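Local coordinates for chitinase (PDB 5XSW), which probably acts as an endochitinase that cleaves chitin, and binds a glycan in its helical domain, this chain being the C-terminal part of a longer protein, at residues A[143-151]-A[382-392]; A[157-165]-A[449-458]. One frame throughout, in Å; residues are numbered along the deposited sequence.

Interaction 1: residues A[143-151]-A[382-392]; sequences HVKPHQNGF and TATMDMETERI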
loop_
_atom_site.group_PDB
_atom_site.type_symbol
_atom_site.label_atom_id
_atom_site.label_comp_id
_atom_site.label_asym_id
_atom_site.label_seq_id
_atom_site.Cartn_x
_atom_site.Cartn_y
_atom_site.Cartn_z
ATOM N N HIS A 143 25.529 28.489 -20.988
ATOM C CA HIS A 143 24.453 28.609 -21.952
ATOM C C HIS A 143 23.508 27.418 -21.723
ATOM O O HIS A 143 23.963 26.296 -21.568
ATOM C CB HIS A 143 24.981 28.613 -23.385
ATOM C CG HIS A 143 23.932 28.344 -24.418
ATOM N ND1 HIS A 143 23.225 29.351 -25.035
ATOM C CD2 HIS A 143 23.482 27.181 -24.955
ATOM C CE1 HIS A 143 22.379 28.826 -25.903
ATOM N NE2 HIS A 143 22.513 27.510 -25.873
ATOM N N VAL A 144 22.213 27.696 -21.710
ATOM C CA VAL A 144 21.176 26.702 -21.442
ATOM C C VAL A 144 20.479 26.301 -22.728
ATOM O O VAL A 144 20.007 27.140 -23.451
ATOM C CB VAL A 144 20.113 27.269 -20.448
ATOM C CG1 VAL A 144 18.924 26.294 -20.258
ATOM C CG2 VAL A 144 20.783 27.616 -19.110
ATOM N N LYS A 145 20.402 25.011 -22.989
ATOM C CA LYS A 145 19.707 24.491 -24.161
ATOM C C LYS A 145 18.270 24.043 -23.800
ATOM O O LYS A 145 18.123 23.031 -23.149
ATOM C CB LYS A 145 20.500 23.309 -24.713
ATOM C CG LYS A 145 19.850 22.607 -25.911
ATOM C CD LYS A 145 20.698 21.425 -26.448
ATOM C CE LYS A 145 20.579 20.175 -25.552
ATOM N NZ LYS A 145 20.894 18.870 -26.243
ATOM N N PRO A 146 17.232 24.795 -24.192
ATOM C CA PRO A 146 15.877 24.320 -23.852
ATOM C C PRO A 146 15.600 22.910 -24.377
ATOM O O PRO A 146 16.205 22.450 -25.366
ATOM C CB PRO A 146 14.942 25.335 -24.529
ATOM C CG PRO A 146 15.812 26.127 -25.489
ATOM C CD PRO A 146 17.230 25.985 -25.066
ATOM N N HIS A 147 14.693 22.205 -23.697
ATOM C CA HIS A 147 14.377 20.828 -24.059
ATOM C C HIS A 147 12.909 20.526 -23.766
ATOM O O HIS A 147 12.171 21.399 -23.345
ATOM C CB HIS A 147 15.264 19.862 -23.303
ATOM C CG HIS A 147 15.098 19.937 -21.797
ATOM N ND1 HIS A 147 14.371 19.005 -21.071
ATOM C CD2 HIS A 147 15.546 20.854 -20.893
ATOM C CE1 HIS A 147 14.423 19.311 -19.780
ATOM N NE2 HIS A 147 15.119 20.434 -19.643
ATOM N N GLN A 148 12.478 19.300 -24.010
ATOM C CA GLN A 148 11.059 18.999 -23.790
ATOM C C GLN A 148 10.915 17.608 -23.146
ATOM O O GLN A 148 9.952 16.880 -23.415
ATOM C CB GLN A 148 10.272 19.112 -25.133
ATOM C CG GLN A 148 9.926 20.621 -25.511
ATOM C CD GLN A 148 8.931 21.373 -24.531
ATOM O OE1 GLN A 148 7.729 21.458 -24.827
ATOM N NE2 GLN A 148 9.445 21.955 -23.397
ATOM N N ASN A 149 11.867 17.212 -22.316
ATOM C CA ASN A 149 11.732 15.910 -21.632
ATOM C C ASN A 149 10.552 15.928 -20.620
ATOM O O ASN A 149 10.304 16.954 -19.957
ATOM C CB ASN A 149 13.022 15.545 -20.885
ATOM C CG ASN A 149 14.191 15.248 -21.843
ATOM O OD1 ASN A 149 14.373 14.121 -22.295
ATOM N ND2 ASN A 149 15.003 16.238 -22.073
ATOM N N GLY A 150 9.857 14.813 -20.488
ATOM C CA GLY A 150 8.766 14.789 -19.520
ATOM C C GLY A 150 9.300 14.108 -18.284
ATOM O O GLY A 150 10.255 14.581 -17.680
ATOM N N PHE A 151 8.707 12.977 -17.932
ATOM C CA PHE A 151 9.060 12.225 -16.739
ATOM C C PHE A 151 10.520 11.658 -16.813
ATOM O O PHE A 151 11.311 11.816 -15.895
ATOM C CB PHE A 151 8.033 11.054 -16.579
ATOM C CG PHE A 151 8.459 9.994 -15.615
ATOM C CD1 PHE A 151 8.872 10.352 -14.330
ATOM C CD2 PHE A 151 8.363 8.654 -15.946
ATOM C CE1 PHE A 151 9.222 9.385 -13.401
ATOM C CE2 PHE A 151 8.763 7.679 -15.006
ATOM C CZ PHE A 151 9.181 8.064 -13.740
ATOM N N THR A 382 5.989 21.154 -16.281
ATOM C CA THR A 382 7.228 20.490 -16.684
ATOM C C THR A 382 7.737 21.105 -18.012
ATOM O O THR A 382 8.944 21.399 -18.144
ATOM C CB THR A 382 7.017 18.955 -16.862
ATOM O OG1 THR A 382 6.474 18.420 -15.648
ATOM C CG2 THR A 382 8.316 18.181 -17.182
ATOM N N ALA A 383 6.834 21.243 -18.991
ATOM C CA ALA A 383 7.206 21.814 -20.303
ATOM C C ALA A 383 7.738 23.256 -20.127
ATOM O O ALA A 383 8.758 23.614 -20.689
ATOM C CB ALA A 383 5.992 21.797 -21.274
ATOM N N THR A 384 7.044 24.079 -19.357
ATOM C CA THR A 384 7.492 25.471 -19.107
ATOM C C THR A 384 8.854 25.552 -18.426
ATOM O O THR A 384 9.691 26.364 -18.805
ATOM C CB THR A 384 6.439 26.232 -18.268
ATOM O OG1 THR A 384 5.182 26.132 -18.968
ATOM C CG2 THR A 384 6.791 27.730 -18.091
ATOM N N MET A 385 9.078 24.717 -17.414
ATOM C CA MET A 385 10.375 24.665 -16.755
ATOM C C MET A 385 11.469 24.211 -17.719
ATOM O O MET A 385 12.576 24.750 -17.714
ATOM C CB MET A 385 10.310 23.706 -15.550
ATOM C CG MET A 385 9.448 24.280 -14.418
ATOM S SD MET A 385 9.414 23.131 -13.047
ATOM C CE MET A 385 10.990 23.521 -12.229
ATOM N N ASP A 386 11.161 23.198 -18.511
ATOM C CA ASP A 386 12.118 22.660 -19.510
ATOM C C ASP A 386 12.617 23.767 -20.480
ATOM O O ASP A 386 13.734 23.685 -20.978
ATOM C CB ASP A 386 11.483 21.601 -20.391
ATOM C CG ASP A 386 11.214 20.245 -19.690
ATOM O OD1 ASP A 386 11.779 19.935 -18.600
ATOM O OD2 ASP A 386 10.476 19.453 -20.326
ATOM N N MET A 387 11.724 24.696 -20.827
ATOM C CA MET A 387 12.051 25.805 -21.757
ATOM C C MET A 387 12.808 26.960 -21.091
ATOM O O MET A 387 13.241 27.895 -21.787
ATOM C CB MET A 387 10.788 26.390 -22.382
ATOM C CG MET A 387 9.987 25.404 -23.210
ATOM S SD MET A 387 11.001 24.833 -24.600
ATOM C CE MET A 387 11.072 26.354 -25.588
ATOM N N GLU A 388 12.934 26.945 -19.762
ATOM C CA GLU A 388 13.464 28.104 -19.054
ATOM C C GLU A 388 14.974 28.209 -19.324
ATOM O O GLU A 388 15.685 27.220 -19.214
ATOM C CB GLU A 388 13.210 28.001 -17.548
ATOM C CG GLU A 388 13.879 29.108 -16.731
ATOM C CD GLU A 388 13.267 30.491 -16.954
ATOM O OE1 GLU A 388 12.074 30.574 -17.287
ATOM O OE2 GLU A 388 13.976 31.517 -16.755
ATOM N N THR A 389 15.451 29.386 -19.705
ATOM C CA THR A 389 16.885 29.577 -19.897
ATOM C C THR A 389 17.496 30.636 -18.997
ATOM O O THR A 389 18.671 30.589 -18.695
ATOM C CB THR A 389 17.216 29.935 -21.359
ATOM O OG1 THR A 389 16.529 31.134 -21.732
ATOM C CG2 THR A 389 16.812 28.815 -22.274
ATOM N N GLU A 390 16.700 31.634 -18.656
ATOM C CA GLU A 390 17.141 32.752 -17.829
ATOM C C GLU A 390 17.420 32.514 -16.352
ATOM O O GLU A 390 18.363 33.057 -15.813
ATOM C CB GLU A 390 16.210 33.939 -18.020
ATOM C CG GLU A 390 16.137 34.381 -19.463
ATOM C CD GLU A 390 15.470 35.722 -19.626
ATOM O OE1 GLU A 390 15.096 36.333 -18.604
ATOM O OE2 GLU A 390 15.321 36.164 -20.779
ATOM N N ARG A 391 16.565 31.744 -15.698
ATOM C CA ARG A 391 16.675 31.550 -14.267
ATOM C C ARG A 391 16.810 30.067 -13.957
ATOM O O ARG A 391 15.832 29.341 -13.970
ATOM C CB ARG A 391 15.419 32.110 -13.604
ATOM C CG ARG A 391 15.618 32.750 -12.251
ATOM C CD ARG A 391 14.485 33.705 -11.903
ATOM N NE ARG A 391 13.181 33.113 -12.149
ATOM C CZ ARG A 391 12.034 33.779 -12.133
ATOM N NH1 ARG A 391 12.014 35.072 -11.870
ATOM N NH2 ARG A 391 10.904 33.145 -12.378
ATOM N N ILE A 392 18.019 29.637 -13.631
ATOM C CA ILE A 392 18.293 28.232 -13.399
ATOM C C ILE A 392 18.798 28.070 -11.991
ATOM O O ILE A 392 19.671 28.802 -11.563
ATOM C CB ILE A 392 19.368 27.678 -14.351
ATOM C CG1 ILE A 392 18.959 27.876 -15.802
ATOM C CG2 ILE A 392 19.604 26.210 -14.081
ATOM C CD1 ILE A 392 17.534 27.481 -16.090
#
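His147 and Asp386 meet ring over carboxylate stem: His147 CG sits between its backbone N and carbonyl carbon (chi1 61°), Asp386 CG lies anti to its carbonyl carbon (chi1 -72°), and the two side chains cross at about a right angle. The setting is a loop laid over the C-terminal part of helix 374-386. Asp386 CB stands over the face of the imidazole as a CH-pi contact, 3.8 Å from the ring centroid and 12° off the ring normal. An aspartate suits this place because its short side chain brings CB onto the ring. OD2 comes within 2.5 Å of Asn149 O, so close that the acid group probably carries a proton, and OD1 is bonded by the amides of Asn202 and Asn204. His147 N donates to Asp386 O at 3.2 Å. Earlier in the loop, beta-branched Val144 fits the turn after the helix, its CG2 3.8 Å from Ile392 CG1. Pro146 rests its CB 4.0 Å from Met387 SD. Gln148, bent back at chi2, donates both amide hydrogens in its own plane: NE2 reaches His147 O at 2.8 Å and Ala383 O at 3.2 Å, the latter from the face opposite Met387 N.

Interaction 2: residues A[157-165]-A[449-458]; sequences PHPTQIIIG and YRYDFLTILR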
loop_
_atom_site.group_PDB
_atom_site.type_symbol
_atom_site.label_atom_id
_atom_site.label_comp_id
_atom_site.label_asym_id
_atom_site.label_seq_id
_atom_site.Cartn_x
_atom_site.Cartn_y
_atom_site.Cartn_z
ATOM N N PRO A 157 19.587 17.874 -21.341
ATOM C CA PRO A 157 20.088 19.075 -22.009
ATOM C C PRO A 157 21.596 19.268 -21.791
ATOM O O PRO A 157 22.184 20.067 -22.502
ATOM C CB PRO A 157 19.324 20.195 -21.328
ATOM C CG PRO A 157 19.110 19.658 -19.885
ATOM C CD PRO A 157 18.793 18.184 -20.130
ATOM N N HIS A 158 22.184 18.561 -20.832
ATOM C CA HIS A 158 23.622 18.701 -20.553
ATOM C C HIS A 158 24.040 17.438 -19.839
ATOM O O HIS A 158 23.251 16.851 -19.098
ATOM C CB HIS A 158 23.910 19.954 -19.721
ATOM C CG HIS A 158 25.360 20.364 -19.716
ATOM N ND1 HIS A 158 26.323 19.709 -18.985
ATOM C CD2 HIS A 158 26.004 21.345 -20.392
ATOM C CE1 HIS A 158 27.502 20.264 -19.206
ATOM N NE2 HIS A 158 27.330 21.274 -20.040
ATOM N N PRO A 159 25.248 16.945 -20.112
ATOM C CA PRO A 159 25.652 15.707 -19.435
ATOM C C PRO A 159 26.155 15.822 -17.988
ATOM O O PRO A 159 26.219 14.792 -17.298
ATOM C CB PRO A 159 26.801 15.194 -20.323
ATOM C CG PRO A 159 27.405 16.477 -20.897
ATOM C CD PRO A 159 26.155 17.311 -21.226
ATOM N N THR A 160 26.583 17.010 -17.552
ATOM C CA THR A 160 27.166 17.111 -16.205
ATOM C C THR A 160 26.472 18.236 -15.389
ATOM O O THR A 160 26.596 18.269 -14.170
ATOM C CB THR A 160 28.713 17.370 -16.249
ATOM O OG1 THR A 160 28.967 18.580 -16.979
ATOM C CG2 THR A 160 29.427 16.207 -16.909
ATOM N N GLN A 161 25.732 19.109 -16.073
ATOM C CA GLN A 161 24.983 20.174 -15.378
ATOM C C GLN A 161 23.552 19.712 -15.060
ATOM O O GLN A 161 22.942 19.039 -15.887
ATOM C CB GLN A 161 24.868 21.458 -16.204
ATOM C CG GLN A 161 26.195 22.298 -16.255
ATOM C CD GLN A 161 26.085 23.451 -17.188
ATOM O OE1 GLN A 161 25.037 24.105 -17.285
ATOM N NE2 GLN A 161 27.187 23.726 -17.924
ATOM N N ILE A 162 23.051 20.077 -13.872
ATOM C CA ILE A 162 21.613 19.920 -13.529
ATOM C C ILE A 162 20.934 21.223 -13.804
ATOM O O ILE A 162 21.367 22.272 -13.308
ATOM C CB ILE A 162 21.391 19.612 -12.035
ATOM C CG1 ILE A 162 22.185 18.393 -11.624
ATOM C CG2 ILE A 162 19.875 19.421 -11.726
ATOM C CD1 ILE A 162 22.410 18.348 -10.151
ATOM N N ILE A 163 19.879 21.190 -14.589
ATOM C CA ILE A 163 19.214 22.431 -14.978
ATOM C C ILE A 163 17.752 22.420 -14.455
ATOM O O ILE A 163 16.836 21.877 -15.117
ATOM C CB ILE A 163 19.144 22.600 -16.541
ATOM C CG1 ILE A 163 20.525 22.329 -17.189
ATOM C CG2 ILE A 163 18.567 23.954 -16.853
ATOM C CD1 ILE A 163 21.591 23.275 -16.673
ATOM N N ILE A 164 17.524 23.028 -13.302
ATOM C CA ILE A 164 16.165 23.171 -12.823
ATOM C C ILE A 164 15.711 24.560 -13.235
ATOM O O ILE A 164 16.296 25.557 -12.823
ATOM C CB ILE A 164 16.081 23.033 -11.295
ATOM C CG1 ILE A 164 16.485 21.624 -10.862
ATOM C CG2 ILE A 164 14.677 23.359 -10.814
ATOM C CD1 ILE A 164 16.649 21.468 -9.366
ATOM N N GLY A 165 14.666 24.629 -14.049
ATOM C CA GLY A 165 14.244 25.910 -14.571
ATOM C C GLY A 165 13.186 26.530 -13.693
ATOM O O GLY A 165 12.053 26.062 -13.643
ATOM N N TYR A 449 26.056 23.352 -7.043
ATOM C CA TYR A 449 25.004 22.343 -7.265
ATOM C C TYR A 449 24.823 22.139 -8.780
ATOM O O TYR A 449 24.946 21.040 -9.307
ATOM C CB TYR A 449 23.696 22.785 -6.616
ATOM C CG TYR A 449 22.570 21.845 -7.010
ATOM C CD1 TYR A 449 22.367 20.671 -6.327
ATOM C CD2 TYR A 449 21.730 22.160 -8.056
ATOM C CE1 TYR A 449 21.278 19.781 -6.667
ATOM C CE2 TYR A 449 20.643 21.289 -8.430
ATOM C CZ TYR A 449 20.446 20.134 -7.716
ATOM O OH TYR A 449 19.395 19.327 -8.078
ATOM N N ARG A 450 24.593 23.230 -9.483
ATOM C CA ARG A 450 24.339 23.149 -10.918
ATOM C C ARG A 450 25.496 22.458 -11.701
ATOM O O ARG A 450 25.268 21.542 -12.508
ATOM C CB ARG A 450 24.103 24.565 -11.482
ATOM C CG ARG A 450 23.836 24.497 -12.990
ATOM C CD ARG A 450 23.586 25.849 -13.595
ATOM N NE ARG A 450 23.824 25.804 -15.032
ATOM C CZ ARG A 450 23.587 26.832 -15.858
ATOM N NH1 ARG A 450 23.054 27.973 -15.406
ATOM N NH2 ARG A 450 23.861 26.704 -17.145
ATOM N N TYR A 451 26.739 22.877 -11.427
ATOM C CA TYR A 451 27.881 22.443 -12.262
ATOM C C TYR A 451 28.565 21.186 -11.762
ATOM O O TYR A 451 29.076 20.387 -12.557
ATOM C CB TYR A 451 28.893 23.609 -12.385
ATOM C CG TYR A 451 28.326 24.777 -13.163
ATOM C CD1 TYR A 451 28.231 24.740 -14.540
ATOM C CD2 TYR A 451 27.787 25.862 -12.495
ATOM C CE1 TYR A 451 27.673 25.802 -15.244
ATOM C CE2 TYR A 451 27.228 26.922 -13.186
ATOM C CZ TYR A 451 27.171 26.884 -14.549
ATOM O OH TYR A 451 26.608 27.962 -15.207
ATOM N N ASP A 452 28.594 20.987 -10.441
ATOM C CA ASP A 452 29.396 19.917 -9.872
ATOM C C ASP A 452 28.643 18.724 -9.289
ATOM O O ASP A 452 29.229 17.657 -9.096
ATOM C CB ASP A 452 30.267 20.478 -8.744
ATOM C CG ASP A 452 31.224 21.541 -9.231
ATOM O OD1 ASP A 452 31.901 21.296 -10.264
ATOM O OD2 ASP A 452 31.279 22.605 -8.595
ATOM N N PHE A 453 27.399 18.908 -8.853
ATOM C CA PHE A 453 26.866 17.838 -8.003
ATOM C C PHE A 453 26.617 16.498 -8.746
ATOM O O PHE A 453 26.760 15.425 -8.151
ATOM C CB PHE A 453 25.562 18.308 -7.251
ATOM C CG PHE A 453 25.158 17.348 -6.144
ATOM C CD1 PHE A 453 25.986 17.143 -5.068
ATOM C CD2 PHE A 453 23.948 16.640 -6.205
ATOM C CE1 PHE A 453 25.659 16.217 -4.044
ATOM C CE2 PHE A 453 23.585 15.736 -5.208
ATOM C CZ PHE A 453 24.433 15.513 -4.122
ATOM N N LEU A 454 26.271 16.519 -10.043
ATOM C CA LEU A 454 26.145 15.234 -10.733
ATOM C C LEU A 454 27.470 14.463 -10.760
ATOM O O LEU A 454 27.490 13.229 -10.650
ATOM C CB LEU A 454 25.672 15.400 -12.182
ATOM C CG LEU A 454 24.183 15.737 -12.358
ATOM C CD1 LEU A 454 23.815 15.845 -13.880
ATOM C CD2 LEU A 454 23.341 14.619 -11.650
ATOM N N THR A 455 28.571 15.202 -10.868
ATOM C CA THR A 455 29.899 14.518 -10.893
ATOM C C THR A 455 30.194 13.896 -9.512
ATOM O O THR A 455 30.644 12.755 -9.398
ATOM C CB THR A 455 30.987 15.520 -11.361
ATOM O OG1 THR A 455 30.731 15.874 -12.730
ATOM C CG2 THR A 455 32.395 14.838 -11.297
ATOM N N ILE A 456 29.824 14.618 -8.439
ATOM C CA ILE A 456 29.943 14.077 -7.088
ATOM C C ILE A 456 29.118 12.803 -6.933
ATOM O O ILE A 456 29.576 11.766 -6.396
ATOM C CB ILE A 456 29.475 15.100 -6.018
ATOM C CG1 ILE A 456 30.392 16.340 -5.956
ATOM C CG2 ILE A 456 29.291 14.359 -4.654
ATOM C CD1 ILE A 456 31.842 16.044 -5.358
ATOM N N LEU A 457 27.869 12.860 -7.389
ATOM C CA LEU A 457 27.033 11.634 -7.364
ATOM C C LEU A 457 27.659 10.433 -8.129
ATOM O O LEU A 457 27.631 9.278 -7.652
ATOM C CB LEU A 457 25.644 11.932 -7.946
ATOM C CG LEU A 457 24.719 12.808 -7.036
ATOM C CD1 LEU A 457 23.344 13.091 -7.704
ATOM C CD2 LEU A 457 24.532 12.144 -5.645
ATOM N N ARG A 458 28.230 10.716 -9.288
ATOM C CA ARG A 458 28.828 9.654 -10.124
ATOM C C ARG A 458 30.035 9.056 -9.447
ATOM O O ARG A 458 30.215 7.827 -9.444
ATOM C CB ARG A 458 29.220 10.229 -11.507
ATOM C CG ARG A 458 27.981 10.422 -12.355
ATOM C CD ARG A 458 28.189 11.077 -13.697
ATOM N NE ARG A 458 26.874 11.420 -14.226
ATOM C CZ ARG A 458 26.642 12.401 -15.069
ATOM N NH1 ARG A 458 27.639 13.144 -15.523
ATOM N NH2 ARG A 458 25.405 12.674 -15.437
HETATM O O HOH W 1 28.736 17.734 -12.555
HETATM O O HOH W 2 25.694 18.896 -11.610
HETATM O O HOH W 3 28.904 20.642 -15.375
#
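Two arginines of helix 449-461 each clasp one oxygen of the 157-165 loop, an arrangement fixing an extended segment to the side of a helix. Arg450 approaches side-on, NE (3.1 Å) and NH2 (2.9 Å) both donating to Gln161 OE1, which lies in the guanidinium plane. Arg458 comes end-on, NH1 and NH2 reaching Pro159 O from opposite faces of its plane; its NH2 also pairs with Glu197. Ile162 N donates to Arg450 O. A glutamine suits its place by offering an acceptor to Arg450 and a donor as well: Gln161 NE2 bonds Asp141 O and Tyr139 O and lies at the edge of the Tyr451 ring. With only an alanine here, the Arg450 guanidinium would probably lose this clasped acceptor, and the carbonyls of Asp141 and Tyr139 a donor. Apolar contacts centre on Ile162, long enough for one branch to serve two neighbours: with chi1 -55°, CG1 packs tightly on Leu454 CG at 3.4 Å and CD1, at its end, lies over the face of the Tyr449 ring, 3.9 Å from the centroid; CG2 also touches Tyr449. Where the helix is kinked, water 2 accepts from Leu454 N (2.9 Å) and bonds Arg450 O and Thr160 O, and water 1 links Thr160 O to Tyr451 O. Loop and waters thus take up helix carbonyls and an amide released at the kink, so the buried backbone finds partners.

After the N-terminal beta-sheet part and helix 136-139, the chain runs through one long loop that holds the first segment of both contacts. Residues 143-151 meet 382-392 some 230 residues later, closing interaction 1 on the end of helix 374-386; residues 157-165 meet 449-458, closing interaction 2 on helix 449-461. The segments alternate, so the two closures cross rather than nest. The chain between the early loop and residue 382 carries helices 186-199 to 362-365 and most of helix 374-386, together with the residues of the glycan pocket. The contact centres are 14 Å apart and the two meet directly, Ile392 CG2 packing 3.7 Å from Ile163 CG2. Together they tie the entry loop of the helical domain to two later helices.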